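Side-chain contact in (5-formylfuran-3-yl)methyl phosphate transaminase (Methanococcus jannaschii, PDB 2Z61), which catalyses the pyridoxal-phosphate-dependent transfer of an amino group from alanine to a furancarboxaldehyde phosphate, giving pyruvate and the furan precursor of methanofuran: residues Cys140-Glu145 against Arg173-Phe178. Residues are numbered along the deposited sequence; the frame is centred on the assembly and turned at random.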
loop_
_atom_site.group_PDB
_atom_site.type_symbol
_atom_site.label_atom_id
_atom_site.label_comp_id
_atom_site.label_asym_id
_atom_site.label_seq_id
_atom_site.Cartn_x
_atom_site.Cartn_y
_atom_site.Cartn_z
ATOM N N CYS A 140 6.783 -23.833 -14.011
ATOM C CA CYS A 140 7.698 -24.511 -14.929
ATOM C C CYS A 140 9.152 -24.267 -14.541
ATOM O O CYS A 140 9.460 -23.290 -13.852
ATOM C CB CYS A 140 7.461 -24.038 -16.370
ATOM S SG CYS A 140 7.863 -22.309 -16.682
ATOM N N ASP A 141 10.039 -25.166 -14.958
ATOM C CA ASP A 141 11.461 -25.004 -14.671
ATOM C C ASP A 141 11.915 -23.876 -15.579
ATOM O O ASP A 141 11.343 -23.684 -16.650
ATOM C CB ASP A 141 12.259 -26.265 -15.019
ATOM C CG ASP A 141 11.677 -27.512 -14.399
ATOM O OD1 ASP A 141 11.213 -27.444 -13.239
ATOM O OD2 ASP A 141 11.702 -28.569 -15.069
ATOM N N PHE A 142 12.931 -23.127 -15.175
ATOM C CA PHE A 142 13.381 -22.046 -16.033
ATOM C C PHE A 142 14.517 -22.458 -16.962
ATOM O O PHE A 142 15.629 -21.947 -16.880
ATOM C CB PHE A 142 13.750 -20.809 -15.197
ATOM C CG PHE A 142 12.586 -19.859 -14.974
ATOM C CD1 PHE A 142 11.279 -20.272 -15.227
ATOM C CD2 PHE A 142 12.797 -18.554 -14.531
ATOM C CE1 PHE A 142 10.203 -19.406 -15.047
ATOM C CE2 PHE A 142 11.723 -17.680 -14.348
ATOM C CZ PHE A 142 10.424 -18.109 -14.608
ATOM N N THR A 143 14.210 -23.409 -17.842
ATOM C CA THR A 143 15.152 -23.891 -18.842
ATOM C C THR A 143 14.504 -23.555 -20.178
ATOM O O THR A 143 13.279 -23.414 -20.261
ATOM C CB THR A 143 15.376 -25.425 -18.768
ATOM O OG1 THR A 143 14.163 -26.106 -19.106
ATOM C CG2 THR A 143 15.820 -25.841 -17.380
ATOM N N VAL A 144 15.325 -23.428 -21.213
ATOM C CA VAL A 144 14.835 -23.098 -22.541
ATOM C C VAL A 144 13.803 -24.103 -23.041
ATOM O O VAL A 144 12.764 -23.719 -23.579
ATOM C CB VAL A 144 16.003 -23.026 -23.544
ATOM C CG1 VAL A 144 15.486 -22.721 -24.946
ATOM C CG2 VAL A 144 16.985 -21.959 -23.100
ATOM N N GLU A 145 14.086 -25.388 -22.852
ATOM C CA GLU A 145 13.179 -26.436 -23.308
ATOM C C GLU A 145 11.812 -26.393 -22.628
ATOM O O GLU A 145 10.781 -26.428 -23.296
ATOM C CB GLU A 145 13.808 -27.811 -23.092
ATOM C CG GLU A 145 13.053 -28.929 -23.783
ATOM C CD GLU A 145 13.792 -30.250 -23.725
ATOM O OE1 GLU A 145 14.996 -30.270 -24.054
ATOM O OE2 GLU A 145 13.165 -31.265 -23.354
ATOM N N ARG A 173 21.504 -15.613 -18.521
ATOM C CA ARG A 173 21.257 -14.751 -19.668
ATOM C C ARG A 173 20.285 -15.311 -20.711
ATOM O O ARG A 173 19.434 -14.580 -21.217
ATOM C CB ARG A 173 22.605 -14.428 -20.324
ATOM C CG ARG A 173 22.525 -13.812 -21.710
ATOM C CD ARG A 173 23.895 -13.806 -22.393
ATOM N NE ARG A 173 24.614 -12.549 -22.207
ATOM C CZ ARG A 173 24.395 -11.450 -22.923
ATOM N NH1 ARG A 173 23.476 -11.451 -23.880
ATOM N NH2 ARG A 173 25.093 -10.348 -22.681
ATOM N N GLU A 174 20.414 -16.596 -21.028
ATOM C CA GLU A 174 19.561 -17.238 -22.031
ATOM C C GLU A 174 18.064 -17.174 -21.742
ATOM O O GLU A 174 17.258 -17.028 -22.660
ATOM C CB GLU A 174 19.975 -18.699 -22.216
ATOM C CG GLU A 174 21.358 -18.867 -22.808
ATOM C CD GLU A 174 21.736 -20.322 -23.010
ATOM O OE1 GLU A 174 22.835 -20.578 -23.551
ATOM O OE2 GLU A 174 20.936 -21.207 -22.628
ATOM N N ILE A 175 17.686 -17.300 -20.474
ATOM C CA ILE A 175 16.275 -17.239 -20.118
ATOM C C ILE A 175 15.715 -15.872 -20.498
ATOM O O ILE A 175 14.618 -15.777 -21.048
ATOM C CB ILE A 175 16.047 -17.479 -18.607
ATOM C CG1 ILE A 175 16.412 -18.919 -18.235
ATOM C CG2 ILE A 175 14.588 -17.252 -18.267
ATOM C CD1 ILE A 175 17.856 -19.275 -18.447
ATOM N N TYR A 176 16.464 -14.812 -20.202
ATOM C CA TYR A 176 16.017 -13.467 -20.556
ATOM C C TYR A 176 15.897 -13.338 -22.071
ATOM O O TYR A 176 14.904 -12.838 -22.578
ATOM C CB TYR A 176 16.999 -12.404 -20.047
ATOM C CG TYR A 176 17.007 -12.231 -18.546
ATOM C CD1 TYR A 176 17.884 -12.954 -17.750
ATOM C CD2 TYR A 176 16.115 -11.362 -17.922
ATOM C CE1 TYR A 176 17.878 -12.821 -16.371
ATOM C CE2 TYR A 176 16.098 -11.222 -16.538
ATOM C CZ TYR A 176 16.984 -11.958 -15.771
ATOM O OH TYR A 176 16.968 -11.850 -14.402
ATOM N N GLU A 177 16.921 -13.800 -22.786
ATOM C CA GLU A 177 16.951 -13.744 -24.248
ATOM C C GLU A 177 15.779 -14.491 -24.866
ATOM O O GLU A 177 15.139 -14.000 -25.795
ATOM C CB GLU A 177 18.284 -14.307 -24.751
ATOM C CG GLU A 177 19.461 -13.362 -24.514
ATOM C CD GLU A 177 20.805 -14.076 -24.439
ATOM O OE1 GLU A 177 21.842 -13.378 -24.458
ATOM O OE2 GLU A 177 20.828 -15.323 -24.350
ATOM N N PHE A 178 15.482 -15.674 -24.344
ATOM C CA PHE A 178 14.356 -16.444 -24.853
ATOM C C PHE A 178 13.052 -15.687 -24.614
ATOM O O PHE A 178 12.216 -15.571 -25.517
ATOM C CB PHE A 178 14.266 -17.806 -24.161
ATOM C CG PHE A 178 13.154 -18.670 -24.682
ATOM C CD1 PHE A 178 13.278 -19.330 -25.900
ATOM C CD2 PHE A 178 11.959 -18.783 -23.984
ATOM C CE1 PHE A 178 12.223 -20.086 -26.415
ATOM C CE2 PHE A 178 10.900 -19.536 -24.493
ATOM C CZ PHE A 178 11.035 -20.187 -25.712
#
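Ile-175 meets Phe-142 with both branches, and this pairing forms the buried part of a van der Waals interface burying 247 Å², both sides summed. One branch packs on the backbone: Ile-175 CG1 lies 3.4 Å, and Ile-175 CD1 3.8 Å, from Phe-142 O. The other branch reaches the aromatic ring obliquely, Ile-175 CG2 lying 4.3 Å from Phe-142 CD2. Phe-142 itself centres an inverse gamma turn (phi/psi -93°/63°), which links strand 136-140 to helix 144-150, with Thr-143 at its N-cap position.

Val-144, in the first turn of that helix, also uses two branches. With Val-144 CG1 anti to the backbone N (chi1 178°), this methyl stands 4.2 Å from Phe-178 CD1, while Val-144 O lies over one face of the same ring. Val-144 CG2 touches the extended side chain of solvent-exposed Glu-174, 4.0 Å from Glu-174 OE2.

Leu-147 of helix 144-150 touches both Phe-142 and Phe-178, joining their contacts into one apolar patch. On strand 155-161, Phe-142 touches Ile-158 and Ile-175 touches Ile-160. The contact thus packs helix 173-182 and the 141-143 turn against the seven-stranded mixed sheet of the large pyridoxal-phosphate-binding domain of fold-type I aminotransferases.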